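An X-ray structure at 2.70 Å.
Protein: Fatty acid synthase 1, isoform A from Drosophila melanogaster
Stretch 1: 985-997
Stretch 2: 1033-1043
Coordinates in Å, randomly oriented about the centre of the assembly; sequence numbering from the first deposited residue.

Stretch 1, residues 985-997: DVTTAAGAKKLLE
Stretch 2 (1033-1043) DPKVTATKYLD

Leu1042 anchors the apolar centre of the contact. Its CA-to-CB bond points sideways to the first stretch, but chi1 near -75° (m) and chi2 near 169° (t) bring the end of the side chain nearer. There Leu1042 CD2 is a shared hub: it lies 4.0 Å from Val986 CG2, 4.1 Å from Ala992 CB, 4.1 Å from Leu995 CD2 and 3.9 Å from Leu996 CD2. Branched aliphatic groups suit this place because they fill a buried pocket without leaving polar atoms unpaired. Val986 takes chi1 p; Leu995 is t,p and Leu996 is m,t, both with the CA-to-CB bond toward the second stretch.

Two helices frame this core, 989-997 and 1034-1043. Their axes approach to 8.8 Å, and their N-to-C directions diverge by 54° (signed crossing angle -54°). Both have regular helical torsions, phi near -65° and psi near -42°, with i to i-4 bonds such as Leu1042 N to Ala1038 O at 2.7 Å and Leu995 N to Gly991 O at 2.9 Å. The register pairs Ala992 with Leu1042 (CA atoms 5.6 Å apart), Ala989 with Tyr1041 (5.7 Å) and, closest, Thr987 with Ala1038 (4.4 Å). Small residues accompany these short spacings: Ala1038 CB sits 3.9 Å from Val986 O, and Ala992 CB 3.7 Å from Tyr1041 CB.

Tyr1041 (chi1 -73°, m; chi2 -37°) carries the packing outward over the start of the first helix. Ala989 CB stands 3.7 Å from the centroid of the Tyr1041 ring, only 5° off its normal, a CH-pi contact in which a methyl group meets the aromatic face. Thr987 O approaches the ring edge, 3.3 Å from Tyr1041 CD2, where the ring's slightly positive C-H groups suit a carbonyl oxygen.

No hydrogen bond crosses between the stretches; the polar groups at the margin that do bond find partners within their own stretch. Before the first helix, Thr987 (chi1 p) donates from OG1 to Asp985 OD1 at 2.6 Å, and its backbone N reaches the same Asp985 OD1 at 3.2 Å; its methyl CG2 faces Pro1034, 4.2 Å from Pro1034 CB. Thr988, extended at phi/psi -82/168 with chi1 p, is the N-cap: its OG1 accepts from Gly991 N at 3.1 Å, satisfying an amide that the first turn leaves free. Pro1034 suits the first turn of its own helix, where a residue without an amide hydrogen forfeits no helical bond. Farther out, Lys993 NZ forms a salt bridge with Glu997 OE2 at 2.9 Å, one turn along the helix.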

# COMPACT_ATOMS: atom_id res chain seq x y z
N ASP A 985 -21.95 49.09 37.97
CA ASP A 985 -21.14 49.32 39.16
C ASP A 985 -21.67 48.51 40.34
O ASP A 985 -22.70 48.84 40.92
CB ASP A 985 -21.11 50.80 39.50
CG ASP A 985 -20.26 51.10 40.72
OD1 ASP A 985 -19.39 50.27 41.05
OD2 ASP A 985 -20.46 52.17 41.34
N VAL A 986 -20.96 47.44 40.68
CA VAL A 986 -21.40 46.52 41.73
C VAL A 986 -20.92 46.97 43.11
O VAL A 986 -21.30 46.39 44.13
CB VAL A 986 -20.92 45.08 41.41
CG1 VAL A 986 -19.39 45.00 41.41
CG2 VAL A 986 -21.51 44.07 42.39
N THR A 987 -20.09 48.00 43.16
CA THR A 987 -19.50 48.46 44.42
C THR A 987 -20.54 49.15 45.31
O THR A 987 -20.41 49.15 46.53
CB THR A 987 -18.33 49.43 44.19
OG1 THR A 987 -18.80 50.61 43.53
CG2 THR A 987 -17.26 48.77 43.33
N THR A 988 -21.55 49.74 44.70
CA THR A 988 -22.62 50.40 45.45
C THR A 988 -23.65 49.38 45.91
O THR A 988 -23.65 48.23 45.47
CB THR A 988 -23.32 51.49 44.62
OG1 THR A 988 -24.04 50.88 43.54
CG2 THR A 988 -22.30 52.47 44.06
N ALA A 989 -24.54 49.80 46.81
CA ALA A 989 -25.57 48.91 47.33
C ALA A 989 -26.64 48.62 46.28
O ALA A 989 -27.09 47.49 46.14
CB ALA A 989 -26.20 49.51 48.58
N ALA A 990 -27.03 49.66 45.55
CA ALA A 990 -28.06 49.52 44.52
C ALA A 990 -27.57 48.65 43.37
O ALA A 990 -28.32 47.85 42.82
CB ALA A 990 -28.48 50.89 44.02
N GLY A 991 -26.30 48.82 43.01
CA GLY A 991 -25.70 48.02 41.95
C GLY A 991 -25.59 46.56 42.30
O GLY A 991 -25.93 45.68 41.50
N ALA A 992 -25.11 46.28 43.51
CA ALA A 992 -24.99 44.91 43.98
C ALA A 992 -26.37 44.25 44.00
O ALA A 992 -26.54 43.12 43.54
CB ALA A 992 -24.37 44.87 45.37
N LYS A 993 -27.34 44.98 44.52
CA LYS A 993 -28.71 44.49 44.60
C LYS A 993 -29.26 44.16 43.21
O LYS A 993 -29.93 43.15 43.02
CB LYS A 993 -29.61 45.52 45.29
CG LYS A 993 -31.03 45.04 45.50
CD LYS A 993 -31.80 45.98 46.42
CE LYS A 993 -33.26 45.59 46.49
NZ LYS A 993 -33.97 45.83 45.20
N LYS A 994 -28.97 45.03 42.24
CA LYS A 994 -29.48 44.85 40.89
C LYS A 994 -28.84 43.62 40.23
O LYS A 994 -29.53 42.81 39.62
CB LYS A 994 -29.21 46.09 40.04
CG LYS A 994 -29.97 46.09 38.72
CD LYS A 994 -29.39 47.10 37.74
CE LYS A 994 -30.06 46.97 36.38
NZ LYS A 994 -29.37 47.76 35.32
N LEU A 995 -27.52 43.51 40.35
CA LEU A 995 -26.80 42.37 39.79
C LEU A 995 -27.43 41.06 40.25
O LEU A 995 -27.72 40.18 39.44
CB LEU A 995 -25.32 42.42 40.21
CG LEU A 995 -24.44 41.22 39.82
CD1 LEU A 995 -24.18 41.22 38.33
CD2 LEU A 995 -23.13 41.25 40.60
N LEU A 996 -27.67 40.95 41.55
CA LEU A 996 -28.18 39.71 42.13
C LEU A 996 -29.61 39.43 41.69
O LEU A 996 -29.98 38.27 41.49
CB LEU A 996 -28.12 39.78 43.66
CG LEU A 996 -26.71 39.89 44.27
CD1 LEU A 996 -26.80 40.17 45.76
CD2 LEU A 996 -25.92 38.62 44.01
N GLU A 997 -30.42 40.47 41.52
CA GLU A 997 -31.81 40.27 41.15
C GLU A 997 -31.95 39.91 39.67
O GLU A 997 -32.79 39.08 39.32
CB GLU A 997 -32.63 41.52 41.46
CG GLU A 997 -33.12 41.58 42.90
CD GLU A 997 -33.72 42.92 43.27
OE1 GLU A 997 -33.67 43.85 42.44
OE2 GLU A 997 -34.23 43.05 44.40
N ASP A 1033 -12.15 49.58 50.86
CA ASP A 1033 -11.79 49.58 49.44
C ASP A 1033 -12.96 49.10 48.59
O ASP A 1033 -13.92 48.54 49.12
CB ASP A 1033 -10.56 48.71 49.20
CG ASP A 1033 -9.30 49.29 49.81
OD1 ASP A 1033 -9.26 50.52 50.04
OD2 ASP A 1033 -8.35 48.52 50.06
N PRO A 1034 -12.88 49.31 47.27
CA PRO A 1034 -13.91 48.77 46.37
C PRO A 1034 -13.99 47.25 46.43
O PRO A 1034 -15.04 46.67 46.14
CB PRO A 1034 -13.45 49.24 44.99
CG PRO A 1034 -12.60 50.43 45.25
CD PRO A 1034 -11.92 50.16 46.55
N LYS A 1035 -12.89 46.61 46.79
CA LYS A 1035 -12.85 45.16 46.93
C LYS A 1035 -13.74 44.73 48.10
O LYS A 1035 -14.49 43.76 48.01
CB LYS A 1035 -11.41 44.67 47.15
CG LYS A 1035 -10.46 45.03 46.02
CD LYS A 1035 -9.03 44.57 46.30
CE LYS A 1035 -8.36 45.39 47.40
NZ LYS A 1035 -8.22 46.83 47.03
N VAL A 1036 -13.66 45.49 49.19
CA VAL A 1036 -14.40 45.20 50.41
C VAL A 1036 -15.89 45.47 50.27
O VAL A 1036 -16.72 44.63 50.63
CB VAL A 1036 -13.81 46.02 51.58
CG1 VAL A 1036 -14.65 45.85 52.85
CG2 VAL A 1036 -12.37 45.62 51.84
N THR A 1037 -16.23 46.63 49.73
CA THR A 1037 -17.62 47.10 49.70
C THR A 1037 -18.55 46.26 48.82
O THR A 1037 -19.72 46.09 49.15
CB THR A 1037 -17.69 48.57 49.23
OG1 THR A 1037 -17.03 48.70 47.96
CG2 THR A 1037 -17.02 49.48 50.24
N ALA A 1038 -18.03 45.75 47.71
CA ALA A 1038 -18.83 44.90 46.84
C ALA A 1038 -19.19 43.60 47.56
O ALA A 1038 -20.34 43.17 47.56
CB ALA A 1038 -18.09 44.61 45.54
N THR A 1039 -18.18 42.99 48.18
CA THR A 1039 -18.38 41.76 48.92
C THR A 1039 -19.36 41.99 50.07
O THR A 1039 -20.21 41.16 50.36
CB THR A 1039 -17.05 41.22 49.48
OG1 THR A 1039 -16.09 41.13 48.42
CG2 THR A 1039 -17.24 39.84 50.10
N LYS A 1040 -19.22 43.15 50.71
CA LYS A 1040 -20.06 43.49 51.85
C LYS A 1040 -21.53 43.57 51.44
O LYS A 1040 -22.40 43.02 52.10
CB LYS A 1040 -19.60 44.81 52.47
CG LYS A 1040 -20.43 45.27 53.65
CD LYS A 1040 -19.83 46.53 54.27
CE LYS A 1040 -20.63 47.00 55.47
NZ LYS A 1040 -19.97 48.14 56.17
N TYR A 1041 -21.79 44.26 50.33
CA TYR A 1041 -23.15 44.43 49.84
C TYR A 1041 -23.67 43.15 49.18
O TYR A 1041 -24.84 42.79 49.36
CB TYR A 1041 -23.23 45.60 48.86
CG TYR A 1041 -23.12 46.97 49.49
CD1 TYR A 1041 -23.70 47.24 50.73
CD2 TYR A 1041 -22.43 47.99 48.86
CE1 TYR A 1041 -23.60 48.49 51.31
CE2 TYR A 1041 -22.33 49.25 49.43
CZ TYR A 1041 -22.91 49.49 50.65
OH TYR A 1041 -22.80 50.74 51.22
N LEU A 1042 -22.82 42.48 48.41
CA LEU A 1042 -23.20 41.21 47.79
C LEU A 1042 -23.58 40.20 48.86
O LEU A 1042 -24.56 39.46 48.72
CB LEU A 1042 -22.06 40.67 46.92
CG LEU A 1042 -21.86 41.37 45.58
CD1 LEU A 1042 -20.55 40.94 44.94
CD2 LEU A 1042 -23.02 41.12 44.65
N ASP A 1043 -22.81 40.17 49.94
CA ASP A 1043 -23.11 39.31 51.08
C ASP A 1043 -24.48 39.65 51.63
O ASP A 1043 -25.32 38.77 51.82
CB ASP A 1043 -22.05 39.46 52.17
CG ASP A 1043 -22.50 38.91 53.51
OD1 ASP A 1043 -23.25 37.91 53.52
OD2 ASP A 1043 -22.12 39.47 54.55